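Local coordinates for protein cellulase (Xanthomonas axonopodis pv. citri, PDB 5HOS) that probably hydrolyses internal beta-1,4-glucosidic bonds of cellulose, as an endoglucanase of glycosyl hydrolase family 5 built on a beta/alpha barrel, at residues Ile75-Leu80 against Ile132-Asp137; Asp137-Leu142 against Asp177-Thr182; Ser148-Ile153 against Leu221-Ile226; Gln166-Ala171 against Pro191-Thr196. All coordinates share one frame; numbering follows the deposited sequence.

Contact 1: Ile75-Leu80 against Ile132-Asp137; sequences ILWERL and ISTFND
Thr134 and Phe135, consecutive residues near the start of helix 132-145, receive the indole of Trp77, which belongs to the short helix 77-80. At Thr134 the contact is made partly by the backbone: its carbonyl O lies at the edge of the indole, near the ring plane, 3.7 Å from Trp77 CZ2. The methyl of the same residue adds a second touch, CG2 standing 3.9 Å from Trp77 CZ2. Trp77 CH2 reaches Phe135 obliquely, 3.8 Å from both Phe135 CA and Phe135 CD1. The planes of the indole six-membered ring and the phenyl are inclined at 55°, with centroids 5.7 Å apart. With CG anti to the backbone N (chi1 -171°), Trp77 spans the 9.7 Å between Trp77 CA and Phe135 CA. The pyrrole nitrogen turns to Gln81, which accepts its hydrogen bond, so the contact with helix 132-145 is essentially one of packing. Such a buried aromatic bridge joins a short helix following strand 70-75 to an outer helix of the eight-stranded beta/alpha (TIM) barrel of family 5 glucanases.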
loop_
_atom_site.group_PDB
_atom_site.type_symbol
_atom_site.label_atom_id
_atom_site.label_comp_id
_atom_site.label_asym_id
_atom_site.label_seq_id
_atom_site.Cartn_x
_atom_site.Cartn_y
_atom_site.Cartn_z
ATOM N N ILE A 75 3.001 -8.747 1.110
ATOM C CA ILE A 75 3.784 -9.978 1.032
ATOM C C ILE A 75 5.208 -9.662 1.447
ATOM O O ILE A 75 5.628 -8.504 1.378
ATOM C CB ILE A 75 3.742 -10.622 -0.370
ATOM C CG1 ILE A 75 4.400 -9.746 -1.452
ATOM C CG2 ILE A 75 2.303 -10.915 -0.758
ATOM C CD1 ILE A 75 5.863 -10.017 -1.702
ATOM N N LEU A 76 5.932 -10.684 1.906
ATOM C CA LEU A 76 7.332 -10.529 2.297
ATOM C C LEU A 76 8.245 -10.882 1.155
ATOM O O LEU A 76 8.179 -12.001 0.642
ATOM C CB LEU A 76 7.698 -11.448 3.464
ATOM C CG LEU A 76 7.645 -10.966 4.902
ATOM C CD1 LEU A 76 8.443 -11.949 5.746
ATOM C CD2 LEU A 76 8.177 -9.557 5.088
ATOM N N TRP A 77 9.127 -9.956 0.790
ATOM C CA TRP A 77 10.118 -10.174 -0.274
ATOM C C TRP A 77 10.820 -11.533 -0.104
ATOM O O TRP A 77 10.913 -12.312 -1.045
ATOM C CB TRP A 77 11.154 -9.039 -0.260
ATOM C CG TRP A 77 12.123 -8.986 -1.421
ATOM C CD1 TRP A 77 12.341 -9.934 -2.386
ATOM C CD2 TRP A 77 13.047 -7.933 -1.692
ATOM N NE1 TRP A 77 13.326 -9.527 -3.242
ATOM C CE2 TRP A 77 13.784 -8.303 -2.837
ATOM C CE3 TRP A 77 13.328 -6.707 -1.072
ATOM C CZ2 TRP A 77 14.778 -7.482 -3.393
ATOM C CZ3 TRP A 77 14.330 -5.886 -1.629
ATOM C CH2 TRP A 77 15.037 -6.283 -2.766
ATOM N N GLU A 78 11.279 -11.815 1.109
ATOM C CA GLU A 78 12.090 -13.001 1.363
ATOM C C GLU A 78 11.317 -14.308 1.222
ATOM O O GLU A 78 11.917 -15.352 0.927
ATOM C CB GLU A 78 12.732 -12.928 2.751
ATOM C CG GLU A 78 13.704 -11.762 2.894
ATOM C CD GLU A 78 13.074 -10.465 3.382
ATOM O OE1 GLU A 78 11.827 -10.351 3.467
ATOM O OE2 GLU A 78 13.852 -9.534 3.677
ATOM N N ARG A 79 10.006 -14.262 1.438
ATOM C CA ARG A 79 9.146 -15.423 1.193
ATOM C C ARG A 79 8.913 -15.639 -0.302
ATOM O O ARG A 79 8.883 -16.768 -0.769
ATOM C CB ARG A 79 7.820 -15.273 1.924
ATOM C CG ARG A 79 7.991 -15.262 3.434
ATOM C CD ARG A 79 6.676 -15.359 4.177
ATOM N NE ARG A 79 6.945 -15.566 5.608
ATOM C CZ ARG A 79 6.410 -14.898 6.627
ATOM N NH1 ARG A 79 5.480 -13.956 6.459
ATOM N NH2 ARG A 79 6.794 -15.216 7.868
ATOM N N LEU A 80 8.741 -14.555 -1.045
ATOM C CA LEU A 80 8.546 -14.644 -2.490
ATOM C C LEU A 80 9.838 -14.919 -3.274
ATOM O O LEU A 80 9.794 -15.614 -4.287
ATOM C CB LEU A 80 7.863 -13.387 -3.013
ATOM C CG LEU A 80 7.549 -13.365 -4.517
ATOM C CD1 LEU A 80 6.639 -14.513 -4.931
ATOM C CD2 LEU A 80 6.930 -12.036 -4.882
ATOM N N ILE A 132 20.991 -1.969 -6.105
ATOM C CA ILE A 132 19.728 -1.675 -6.805
ATOM C C ILE A 132 19.330 -2.843 -7.722
ATOM O O ILE A 132 18.147 -3.185 -7.821
ATOM C CB ILE A 132 19.802 -0.344 -7.602
ATOM C CG1 ILE A 132 19.608 0.893 -6.706
ATOM C CG2 ILE A 132 18.693 -0.249 -8.643
ATOM C CD1 ILE A 132 20.159 0.851 -5.305
ATOM N N SER A 133 20.324 -3.446 -8.374
ATOM C CA SER A 133 20.121 -4.613 -9.236
ATOM C C SER A 133 19.315 -5.730 -8.568
ATOM O O SER A 133 18.528 -6.393 -9.223
ATOM C CB SER A 133 21.472 -5.170 -9.724
ATOM O OG SER A 133 22.248 -5.665 -8.640
ATOM N N THR A 134 19.519 -5.940 -7.270
ATOM C CA THR A 134 18.763 -6.945 -6.536
ATOM C C THR A 134 17.258 -6.624 -6.481
ATOM O O THR A 134 16.417 -7.511 -6.655
ATOM C CB THR A 134 19.350 -7.124 -5.127
ATOM O OG1 THR A 134 20.667 -7.679 -5.255
ATOM C CG2 THR A 134 18.498 -8.052 -4.269
ATOM N N PHE A 135 16.940 -5.357 -6.255
ATOM C CA PHE A 135 15.562 -4.885 -6.246
ATOM C C PHE A 135 14.960 -4.944 -7.649
ATOM O O PHE A 135 13.811 -5.396 -7.822
ATOM C CB PHE A 135 15.520 -3.465 -5.658
ATOM C CG PHE A 135 14.132 -2.912 -5.439
ATOM C CD1 PHE A 135 13.132 -3.670 -4.813
ATOM C CD2 PHE A 135 13.840 -1.610 -5.808
ATOM C CE1 PHE A 135 11.874 -3.144 -4.592
ATOM C CE2 PHE A 135 12.577 -1.077 -5.590
ATOM C CZ PHE A 135 11.595 -1.845 -4.988
ATOM N N ASN A 136 15.737 -4.522 -8.644
ATOM C CA ASN A 136 15.316 -4.609 -10.045
ATOM C C ASN A 136 14.901 -6.025 -10.443
ATOM O O ASN A 136 13.910 -6.209 -11.148
ATOM C CB ASN A 136 16.434 -4.168 -10.996
ATOM C CG ASN A 136 16.675 -2.669 -10.996
ATOM O OD1 ASN A 136 15.891 -1.880 -10.469
ATOM N ND2 ASN A 136 17.783 -2.269 -11.612
ATOM N N ASP A 137 15.670 -7.021 -10.002
ATOM C CA ASP A 137 15.397 -8.400 -10.391
ATOM C C ASP A 137 14.072 -8.904 -9.827
ATOM O O ASP A 137 13.343 -9.594 -10.526
ATOM C CB ASP A 137 16.521 -9.335 -9.979
ATOM C CG ASP A 137 16.311 -10.724 -10.500
ATOM O OD1 ASP A 137 16.489 -10.925 -11.718
ATOM O OD2 ASP A 137 15.918 -11.603 -9.702
#

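Contact 2: Asp137-Leu142 against Asp177-Thr182; sequences DLWRRL and DTIRKT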
loop_
_atom_site.group_PDB
_atom_site.type_symbol
_atom_site.label_atom_id
_atom_site.label_comp_id
_atom_site.label_asym_id
_atom_site.label_seq_id
_atom_site.Cartn_x
_atom_site.Cartn_y
_atom_site.Cartn_z
ATOM N N ASP A 137 15.670 -7.021 -10.002
ATOM C CA ASP A 137 15.397 -8.400 -10.391
ATOM C C ASP A 137 14.072 -8.904 -9.827
ATOM O O ASP A 137 13.343 -9.594 -10.526
ATOM C CB ASP A 137 16.521 -9.335 -9.979
ATOM C CG ASP A 137 16.311 -10.724 -10.500
ATOM O OD1 ASP A 137 16.489 -10.925 -11.718
ATOM O OD2 ASP A 137 15.918 -11.603 -9.702
ATOM N N LEU A 138 13.766 -8.569 -8.568
ATOM C CA LEU A 138 12.439 -8.890 -8.012
ATOM C C LEU A 138 11.334 -8.365 -8.920
ATOM O O LEU A 138 10.439 -9.115 -9.319
ATOM C CB LEU A 138 12.248 -8.294 -6.611
ATOM C CG LEU A 138 10.833 -8.385 -6.007
ATOM C CD1 LEU A 138 10.431 -9.822 -5.743
ATOM C CD2 LEU A 138 10.719 -7.556 -4.737
ATOM N N TRP A 139 11.396 -7.071 -9.222
ATOM C CA TRP A 139 10.328 -6.424 -9.993
ATOM C C TRP A 139 10.274 -6.852 -11.455
ATOM O O TRP A 139 9.190 -6.873 -12.028
ATOM C CB TRP A 139 10.315 -4.897 -9.812
ATOM C CG TRP A 139 9.527 -4.557 -8.581
ATOM C CD1 TRP A 139 9.992 -4.012 -7.426
ATOM C CD2 TRP A 139 8.141 -4.848 -8.364
ATOM N NE1 TRP A 139 8.979 -3.915 -6.510
ATOM C CE2 TRP A 139 7.830 -4.428 -7.055
ATOM C CE3 TRP A 139 7.132 -5.418 -9.151
ATOM C CZ2 TRP A 139 6.537 -4.535 -6.519
ATOM C CZ3 TRP A 139 5.843 -5.535 -8.617
ATOM C CH2 TRP A 139 5.560 -5.098 -7.309
ATOM N N ARG A 140 11.417 -7.204 -12.044
ATOM C CA ARG A 140 11.425 -7.815 -13.377
ATOM C C ARG A 140 10.597 -9.100 -13.371
ATOM O O ARG A 140 9.718 -9.288 -14.216
ATOM C CB ARG A 140 12.855 -8.130 -13.839
ATOM C CG ARG A 140 12.952 -8.615 -15.283
ATOM C CD ARG A 140 14.378 -8.963 -15.685
ATOM N NE ARG A 140 14.975 -9.949 -14.783
ATOM C CZ ARG A 140 14.755 -11.267 -14.804
ATOM N NH1 ARG A 140 13.936 -11.828 -15.696
ATOM N NH2 ARG A 140 15.367 -12.040 -13.915
ATOM N N ARG A 141 10.876 -9.965 -12.399
ATOM C CA ARG A 141 10.199 -11.259 -12.281
ATOM C C ARG A 141 8.717 -11.125 -11.947
ATOM O O ARG A 141 7.906 -11.846 -12.498
ATOM C CB ARG A 141 10.904 -12.142 -11.251
ATOM C CG ARG A 141 12.312 -12.545 -11.675
ATOM C CD ARG A 141 13.000 -13.340 -10.585
ATOM N NE ARG A 141 14.394 -13.685 -10.893
ATOM C CZ ARG A 141 14.795 -14.717 -11.638
ATOM N NH1 ARG A 141 13.931 -15.552 -12.212
ATOM N NH2 ARG A 141 16.097 -14.914 -11.815
ATOM N N LEU A 142 8.367 -10.201 -11.050
ATOM C CA LEU A 142 6.949 -9.967 -10.736
ATOM C C LEU A 142 6.225 -9.378 -11.929
ATOM O O LEU A 142 5.089 -9.761 -12.205
ATOM C CB LEU A 142 6.760 -9.050 -9.533
ATOM C CG LEU A 142 6.671 -9.722 -8.165
ATOM C CD1 LEU A 142 6.709 -8.650 -7.088
ATOM C CD2 LEU A 142 5.407 -10.560 -8.031
ATOM N N ASP A 177 11.763 1.569 -14.390
ATOM C CA ASP A 177 12.333 1.343 -15.729
ATOM C C ASP A 177 12.413 -0.154 -16.068
ATOM O O ASP A 177 12.095 -0.569 -17.195
ATOM C CB ASP A 177 13.713 2.005 -15.865
ATOM C CG ASP A 177 13.646 3.533 -15.883
ATOM O OD1 ASP A 177 12.542 4.121 -15.973
ATOM O OD2 ASP A 177 14.720 4.162 -15.817
ATOM N N THR A 178 12.820 -0.958 -15.087
ATOM C CA THR A 178 12.904 -2.409 -15.243
ATOM C C THR A 178 11.542 -3.024 -15.551
ATOM O O THR A 178 11.416 -3.846 -16.454
ATOM C CB THR A 178 13.490 -3.048 -13.972
ATOM O OG1 THR A 178 14.801 -2.514 -13.744
ATOM C CG2 THR A 178 13.563 -4.557 -14.096
ATOM N N ILE A 179 10.528 -2.608 -14.798
ATOM C CA ILE A 179 9.172 -3.067 -15.022
ATOM C C ILE A 179 8.732 -2.752 -16.450
ATOM O O ILE A 179 8.212 -3.631 -17.137
ATOM C CB ILE A 179 8.188 -2.483 -13.989
ATOM C CG1 ILE A 179 8.455 -3.134 -12.625
ATOM C CG2 ILE A 179 6.738 -2.740 -14.392
ATOM C CD1 ILE A 179 7.853 -2.393 -11.455
ATOM N N ARG A 180 8.954 -1.520 -16.887
ATOM C CA ARG A 180 8.528 -1.104 -18.232
ATOM C C ARG A 180 9.292 -1.799 -19.338
ATOM O O ARG A 180 8.729 -2.063 -20.412
ATOM C CB ARG A 180 8.592 0.426 -18.399
ATOM C CG ARG A 180 7.635 1.222 -17.512
ATOM C CD ARG A 180 6.279 0.552 -17.324
ATOM N NE ARG A 180 5.341 1.403 -16.601
ATOM C CZ ARG A 180 4.208 0.976 -16.052
ATOM N NH1 ARG A 180 3.839 -0.306 -16.153
ATOM N NH2 ARG A 180 3.439 1.830 -15.389
ATOM N N LYS A 181 10.553 -2.134 -19.087
ATOM C CA LYS A 181 11.334 -2.855 -20.085
ATOM C C LYS A 181 10.766 -4.272 -20.335
ATOM O O LYS A 181 10.949 -4.808 -21.424
ATOM C CB LYS A 181 12.822 -2.877 -19.721
ATOM C CG LYS A 181 13.725 -3.103 -20.920
ATOM C CD LYS A 181 15.180 -2.773 -20.641
ATOM C CE LYS A 181 15.982 -2.817 -21.936
ATOM N NZ LYS A 181 17.446 -2.759 -21.681
ATOM N N THR A 182 10.030 -4.846 -19.369
ATOM C CA THR A 182 9.345 -6.135 -19.593
ATOM C C THR A 182 8.146 -6.038 -20.535
ATOM O O THR A 182 7.673 -7.059 -21.022
ATOM C CB THR A 182 8.804 -6.790 -18.308
ATOM O OG1 THR A 182 7.685 -6.039 -17.811
ATOM C CG2 THR A 182 9.881 -6.926 -17.242
#
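Two successive outer helices of the beta/alpha barrel, 132-145 and 165-181, pack here side against side through pairs such as Trp139 and Ile179, with a backbone spacing of 5.5 Å between Arg140 CA and Ile179 CA. On the inner side Trp139 and Ile179 lie alongside one another and point the same way. Ile179 CG1 rests 3.8 Å from Trp139 CB, and Ile179 CD1 lies 3.9 Å from Trp139 CE3. Further out, Arg140 contributes its aliphatic base: its CB meets Thr178 CG2 at 3.7 Å, while Thr182 CG2 lies 3.8 Å from the carbonyl O of Arg140. With chi1 at 71° the hydroxyl of Thr182 reaches back to Ile179 O, a bond of 2.6 Å between OG1 and O. In one of its two conformers the Arg140 chain bends away from the interface at chi3 and NH2 reaches Asp137 OD1. Arg141 NE forms a salt bridge with Asp137 OD2 at 2.8 Å, and Gln81 NE2 bonds that same oxygen. Toward the barrel wall, Trp139 leans on Val114 of strand 109-114 and Ile179 on Ile188 of strand 188-191, while Leu156, just after strand 152-155, accepts from the indole NH of Trp139 and also touches Ile179.

Contact 3: Ser148-Ile153 against Leu221-Ile226; sequences SDNAVI and LNRYAI. With SO4 (sulfate ion), chain B.
A type I beta turn from Asp149 to Val152, closed by Val152 N to Asp149 O, leads into strand 152-155, while the loop residue Arg223 stands just before strand 224-231. Within the turn Asp149 OD1 accepts from Ala151 N at 3.0 Å, forming an Asx turn. Between the two segments Asn150 and Arg223 cross at about a right angle, yet their flat ends are nearly coplanar, amide and guanidinium being 23° apart. Arg223 NH2 donates to Asn150 OD1 over 3.1 Å, and NH1 adds a weak bond of 3.3 Å to the same oxygen. The chain of Arg223 is extended from CG to NE, and its CG lies anti to the backbone N (chi1 -161°), which carries the guanidinium across to the turn. Its NE and NH2 also donate to a sulfate lying near the guanidinium plane: NE to O1 at 3.1 Å and NH2 to O3 at 3.0 Å, the former nearly straight at 168°. Thr185 O accepts from NH1 as well. Tyr29, Arg266 and Lys28 also bond the sulfate, which probably came from the crystallisation liquor; the two arginines and the lysine gathered there would favour an anion. This surface bridge lies at the N-terminal ends of barrel strands, the pole opposite the one where beta/alpha-barrel enzymes carry their active sites.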
loop_
_atom_site.group_PDB
_atom_site.type_symbol
_atom_site.label_atom_id
_atom_site.label_comp_id
_atom_site.label_asym_id
_atom_site.label_seq_id
_atom_site.Cartn_x
_atom_site.Cartn_y
_atom_site.Cartn_z
ATOM N N SER A 148 0.904 -7.071 -17.552
ATOM C CA SER A 148 -0.215 -6.354 -18.140
ATOM C C SER A 148 -1.594 -6.912 -17.760
ATOM O O SER A 148 -2.573 -6.683 -18.455
ATOM C CB SER A 148 -0.051 -6.269 -19.664
ATOM O OG SER A 148 1.180 -5.675 -19.989
ATOM N N ASP A 149 -1.664 -7.611 -16.636
ATOM C CA ASP A 149 -2.914 -8.083 -16.102
ATOM C C ASP A 149 -3.526 -6.889 -15.382
ATOM O O ASP A 149 -3.024 -6.456 -14.354
ATOM C CB ASP A 149 -2.658 -9.248 -15.148
ATOM C CG ASP A 149 -3.934 -9.831 -14.562
ATOM O OD1 ASP A 149 -4.941 -9.114 -14.453
ATOM O OD2 ASP A 149 -3.924 -11.026 -14.193
ATOM N N ASN A 150 -4.620 -6.365 -15.923
ATOM C CA ASN A 150 -5.207 -5.128 -15.406
ATOM C C ASN A 150 -5.761 -5.231 -13.979
ATOM O O ASN A 150 -5.968 -4.212 -13.338
ATOM C CB ASN A 150 -6.275 -4.599 -16.362
ATOM C CG ASN A 150 -6.574 -3.124 -16.142
ATOM O OD1 ASN A 150 -5.670 -2.275 -16.184
ATOM N ND2 ASN A 150 -7.844 -2.807 -15.894
ATOM N N ALA A 151 -5.966 -6.442 -13.468
ATOM C CA ALA A 151 -6.354 -6.597 -12.057
ATOM C C ALA A 151 -5.215 -6.373 -11.073
ATOM O O ALA A 151 -5.483 -6.206 -9.889
ATOM C CB ALA A 151 -6.950 -7.966 -11.811
ATOM N N VAL A 152 -3.962 -6.406 -11.541
ATOM C CA VAL A 152 -2.801 -6.427 -10.656
ATOM C C VAL A 152 -2.071 -5.096 -10.703
ATOM O O VAL A 152 -1.689 -4.621 -11.778
ATOM C CB VAL A 152 -1.838 -7.571 -11.021
ATOM C CG1 VAL A 152 -0.714 -7.689 -10.002
ATOM C CG2 VAL A 152 -2.603 -8.888 -11.095
ATOM N N ILE A 153 -1.888 -4.513 -9.520
ATOM C CA ILE A 153 -1.203 -3.242 -9.339
ATOM C C ILE A 153 0.103 -3.519 -8.591
ATOM O O ILE A 153 0.144 -4.325 -7.654
ATOM C CB ILE A 153 -2.096 -2.251 -8.559
ATOM C CG1 ILE A 153 -3.396 -1.969 -9.330
ATOM C CG2 ILE A 153 -1.357 -0.948 -8.256
ATOM C CD1 ILE A 153 -4.505 -1.393 -8.469
ATOM N N LEU A 221 5.931 4.514 -19.410
ATOM C CA LEU A 221 4.546 4.368 -19.905
ATOM C C LEU A 221 3.539 5.331 -19.256
ATOM O O LEU A 221 2.361 5.294 -19.570
ATOM C CB LEU A 221 4.058 2.920 -19.729
ATOM C CG LEU A 221 4.830 1.790 -20.424
ATOM C CD1 LEU A 221 4.086 0.472 -20.276
ATOM C CD2 LEU A 221 5.070 2.065 -21.901
ATOM N N ASN A 222 3.998 6.200 -18.366
ATOM C CA ASN A 222 3.146 7.180 -17.704
ATOM C C ASN A 222 1.860 6.597 -17.091
ATOM O O ASN A 222 0.772 7.094 -17.324
ATOM C CB ASN A 222 2.826 8.331 -18.661
ATOM C CG ASN A 222 2.382 9.590 -17.934
ATOM O OD1 ASN A 222 2.622 9.755 -16.732
ATOM N ND2 ASN A 222 1.734 10.484 -18.657
ATOM N N ARG A 223 2.006 5.537 -16.295
ATOM C CA ARG A 223 0.874 4.944 -15.592
ATOM C C ARG A 223 1.278 4.566 -14.175
ATOM O O ARG A 223 1.571 3.401 -13.878
ATOM C CB ARG A 223 0.321 3.729 -16.332
ATOM C CG ARG A 223 -1.090 3.405 -15.865
ATOM C CD ARG A 223 -1.503 1.982 -16.161
ATOM N NE ARG A 223 -2.780 1.665 -15.528
ATOM C CZ ARG A 223 -3.377 0.476 -15.588
ATOM N NH1 ARG A 223 -2.824 -0.534 -16.264
ATOM N NH2 ARG A 223 -4.537 0.293 -14.969
ATOM N N TYR A 224 1.286 5.575 -13.315
ATOM C CA TYR A 224 1.719 5.412 -11.929
ATOM C C TYR A 224 1.033 6.417 -11.030
ATOM O O TYR A 224 0.402 7.363 -11.498
ATOM C CB TYR A 224 3.241 5.563 -11.835
ATOM C CG TYR A 224 3.762 6.980 -12.004
ATOM C CD1 TYR A 224 3.835 7.584 -13.263
ATOM C CD2 TYR A 224 4.185 7.715 -10.906
ATOM C CE1 TYR A 224 4.327 8.879 -13.411
ATOM C CE2 TYR A 224 4.672 9.000 -11.042
ATOM C CZ TYR A 224 4.737 9.584 -12.295
ATOM O OH TYR A 224 5.230 10.863 -12.391
ATOM N N ALA A 225 1.138 6.187 -9.727
ATOM C CA ALA A 225 0.712 7.158 -8.735
ATOM C C ALA A 225 1.714 7.137 -7.602
ATOM O O ALA A 225 2.412 6.146 -7.407
ATOM C CB ALA A 225 -0.685 6.840 -8.217
ATOM N N ILE A 226 1.785 8.255 -6.890
ATOM C CA ILE A 226 2.628 8.381 -5.711
ATOM C C ILE A 226 1.847 7.820 -4.533
ATOM O O ILE A 226 0.726 8.244 -4.259
ATOM C CB ILE A 226 3.005 9.853 -5.437
ATOM C CG1 ILE A 226 3.704 10.476 -6.657
ATOM C CG2 ILE A 226 3.871 9.969 -4.184
ATOM C CD1 ILE A 226 4.947 9.741 -7.126
HETATM S S SO4 B . -5.247 3.891 -13.610
HETATM O O1 SO4 B . -3.877 4.168 -14.114
HETATM O O2 SO4 B . -6.218 4.105 -14.709
HETATM O O3 SO4 B . -5.331 2.497 -13.143
HETATM O O4 SO4 B . -5.575 4.829 -12.519
#

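Contact 4: Gln166-Ala171 against Pro191-Thr196; sequences QAWATA and PGALWT
Trp168 and Pro191 cross at about a right angle, the indole reaching from helix 165-181 to Pro191 with its nitrogen edge leading. Having CG anti to the backbone N (chi1 170°) sends the ring toward the loop, where NE1 donates to Pro191 O at 2.8 Å with an N-H...O angle of 157°. The acceptor lies in the indole plane, but the donor stands 47° out of the carbonyl plane, so the bond is not directed at a lone pair. Beside this polar link the indole meets the proline ring, CZ2 of Trp168 being 3.8 Å from Pro191 CG. The other end of the indole runs against the following backbone: Trp168 CD1 approaches Gly192 C at 3.7 Å, and at the root of the side chain Trp168 CB meets Ala193 CB at 4.0 Å. The loop is itself braced, since Gly192 N donates to Thr196 OG1 over 2.9 Å and Thr196 N to Ala193 O. All four touching residues are buried, and the bond to Pro191 O satisfies the buried indole NH. Around them, Met157 and Pro160 of the loop after strand 152-155 touch Trp168, Asn210 of helix 210-213 binds Ala193 N, and Thr196 OG1 bonds Glu227 O in the adjoining strand 224-231.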
loop_
_atom_site.group_PDB
_atom_site.type_symbol
_atom_site.label_atom_id
_atom_site.label_comp_id
_atom_site.label_asym_id
_atom_site.label_seq_id
_atom_site.Cartn_x
_atom_site.Cartn_y
_atom_site.Cartn_z
ATOM N N GLN A 166 16.534 10.924 -1.762
ATOM C CA GLN A 166 17.149 10.982 -3.099
ATOM C C GLN A 166 17.677 9.606 -3.550
ATOM O O GLN A 166 17.508 9.218 -4.712
ATOM C CB GLN A 166 18.258 12.047 -3.151
ATOM C CG GLN A 166 18.536 12.569 -4.555
ATOM C CD GLN A 166 17.335 13.278 -5.202
ATOM O OE1 GLN A 166 16.845 14.311 -4.708
ATOM N NE2 GLN A 166 16.859 12.728 -6.310
ATOM N N ALA A 167 18.304 8.869 -2.633
ATOM C CA ALA A 167 18.793 7.521 -2.931
ATOM C C ALA A 167 17.629 6.582 -3.194
ATOM O O ALA A 167 17.712 5.722 -4.075
ATOM C CB ALA A 167 19.637 6.980 -1.789
ATOM N N TRP A 168 16.551 6.739 -2.424
ATOM C CA TRP A 168 15.351 5.945 -2.652
ATOM C C TRP A 168 14.751 6.236 -4.036
ATOM O O TRP A 168 14.420 5.307 -4.761
ATOM C CB TRP A 168 14.291 6.142 -1.567
ATOM C CG TRP A 168 13.026 5.501 -2.008
ATOM C CD1 TRP A 168 11.879 6.127 -2.366
ATOM C CD2 TRP A 168 12.827 4.108 -2.281
ATOM N NE1 TRP A 168 10.958 5.215 -2.798
ATOM C CE2 TRP A 168 11.515 3.966 -2.766
ATOM C CE3 TRP A 168 13.631 2.964 -2.157
ATOM C CZ2 TRP A 168 10.977 2.725 -3.119
ATOM C CZ3 TRP A 168 13.096 1.731 -2.498
ATOM C CH2 TRP A 168 11.783 1.622 -2.975
ATOM N N ALA A 169 14.615 7.506 -4.391
ATOM C CA ALA A 169 14.070 7.872 -5.709
ATOM C C ALA A 169 14.854 7.240 -6.855
ATOM O O ALA A 169 14.261 6.826 -7.834
ATOM C CB ALA A 169 14.014 9.380 -5.886
ATOM N N THR A 170 16.182 7.174 -6.728
ATOM C CA THR A 170 17.029 6.521 -7.734
ATOM C C THR A 170 16.734 5.019 -7.846
ATOM O O THR A 170 16.595 4.504 -8.951
ATOM C CB THR A 170 18.517 6.761 -7.423
ATOM O OG1 THR A 170 18.749 8.171 -7.418
ATOM C CG2 THR A 170 19.434 6.086 -8.458
ATOM N N ALA A 171 16.613 4.340 -6.696
ATOM C CA ALA A 171 16.225 2.935 -6.664
ATOM C C ALA A 171 14.819 2.714 -7.247
ATOM O O ALA A 171 14.618 1.808 -8.059
ATOM C CB ALA A 171 16.290 2.403 -5.235
ATOM N N PRO A 191 6.260 4.843 -3.698
ATOM C CA PRO A 191 6.319 5.566 -2.435
ATOM C C PRO A 191 7.523 6.509 -2.390
ATOM O O PRO A 191 8.466 6.340 -3.157
ATOM C CB PRO A 191 6.521 4.446 -1.429
ATOM C CG PRO A 191 7.398 3.483 -2.170
ATOM C CD PRO A 191 7.035 3.592 -3.634
ATOM N N GLY A 192 7.484 7.487 -1.489
ATOM C CA GLY A 192 8.682 8.217 -1.087
ATOM C C GLY A 192 9.366 7.463 0.042
ATOM O O GLY A 192 8.965 6.344 0.368
ATOM N N ALA A 193 10.416 8.050 0.613
ATOM C CA ALA A 193 11.032 7.501 1.828
ATOM C C ALA A 193 10.438 8.152 3.094
ATOM O O ALA A 193 9.317 8.676 3.048
ATOM C CB ALA A 193 12.544 7.622 1.754
ATOM N N LEU A 194 11.130 8.079 4.230
ATOM C CA LEU A 194 10.590 8.580 5.510
ATOM C C LEU A 194 9.176 8.073 5.770
ATOM O O LEU A 194 8.268 8.854 6.081
ATOM C CB LEU A 194 10.642 10.125 5.586
ATOM C CG LEU A 194 11.943 10.779 6.036
ATOM C CD1 LEU A 194 11.750 12.295 6.057
ATOM C CD2 LEU A 194 12.396 10.278 7.405
ATOM N N TRP A 195 9.000 6.755 5.602
ATOM C CA TRP A 195 7.719 6.051 5.795
ATOM C C TRP A 195 6.585 6.570 4.920
ATOM O O TRP A 195 5.416 6.333 5.203
ATOM C CB TRP A 195 7.282 6.042 7.266
ATOM C CG TRP A 195 8.262 5.409 8.217
ATOM C CD1 TRP A 195 8.352 4.094 8.547
ATOM C CD2 TRP A 195 9.252 6.089 8.997
ATOM N NE1 TRP A 195 9.358 3.898 9.474
ATOM C CE2 TRP A 195 9.919 5.111 9.772
ATOM C CE3 TRP A 195 9.643 7.430 9.117
ATOM C CZ2 TRP A 195 10.960 5.429 10.637
ATOM C CZ3 TRP A 195 10.680 7.747 9.980
ATOM C CH2 TRP A 195 11.323 6.745 10.737
ATOM N N THR A 196 6.964 7.242 3.832
ATOM C CA THR A 196 6.066 7.812 2.839
ATOM C C THR A 196 4.799 8.496 3.416
ATOM O O THR A 196 3.706 8.401 2.856
ATOM C CB THR A 196 5.814 6.789 1.686
ATOM O OG1 THR A 196 5.413 7.483 0.492
ATOM C CG2 THR A 196 4.815 5.671 2.033
#

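In the fold
Contacts 1 and 4 are buried and contact 2 partly so, whereas contact 3 lies at the surface. Helix 132-145 serves both contact 1 and contact 2, which share Asp137, and helix 165-181 serves contacts 2 and 4. Contact 1 also touches contact 4, Phe135 CE2 lying 3.8 Å from Trp168 CH2, so the two aromatic contacts meet through Phe135 and Trp168. The chemistry follows the place in the fold: between the segments, contacts 1 and 2 rely on packing, contact 4 adds a single buried indole bond, and contact 3 is wholly polar, with an anion. Arg180 ties contact 2 to contact 3 by packing against Leu221.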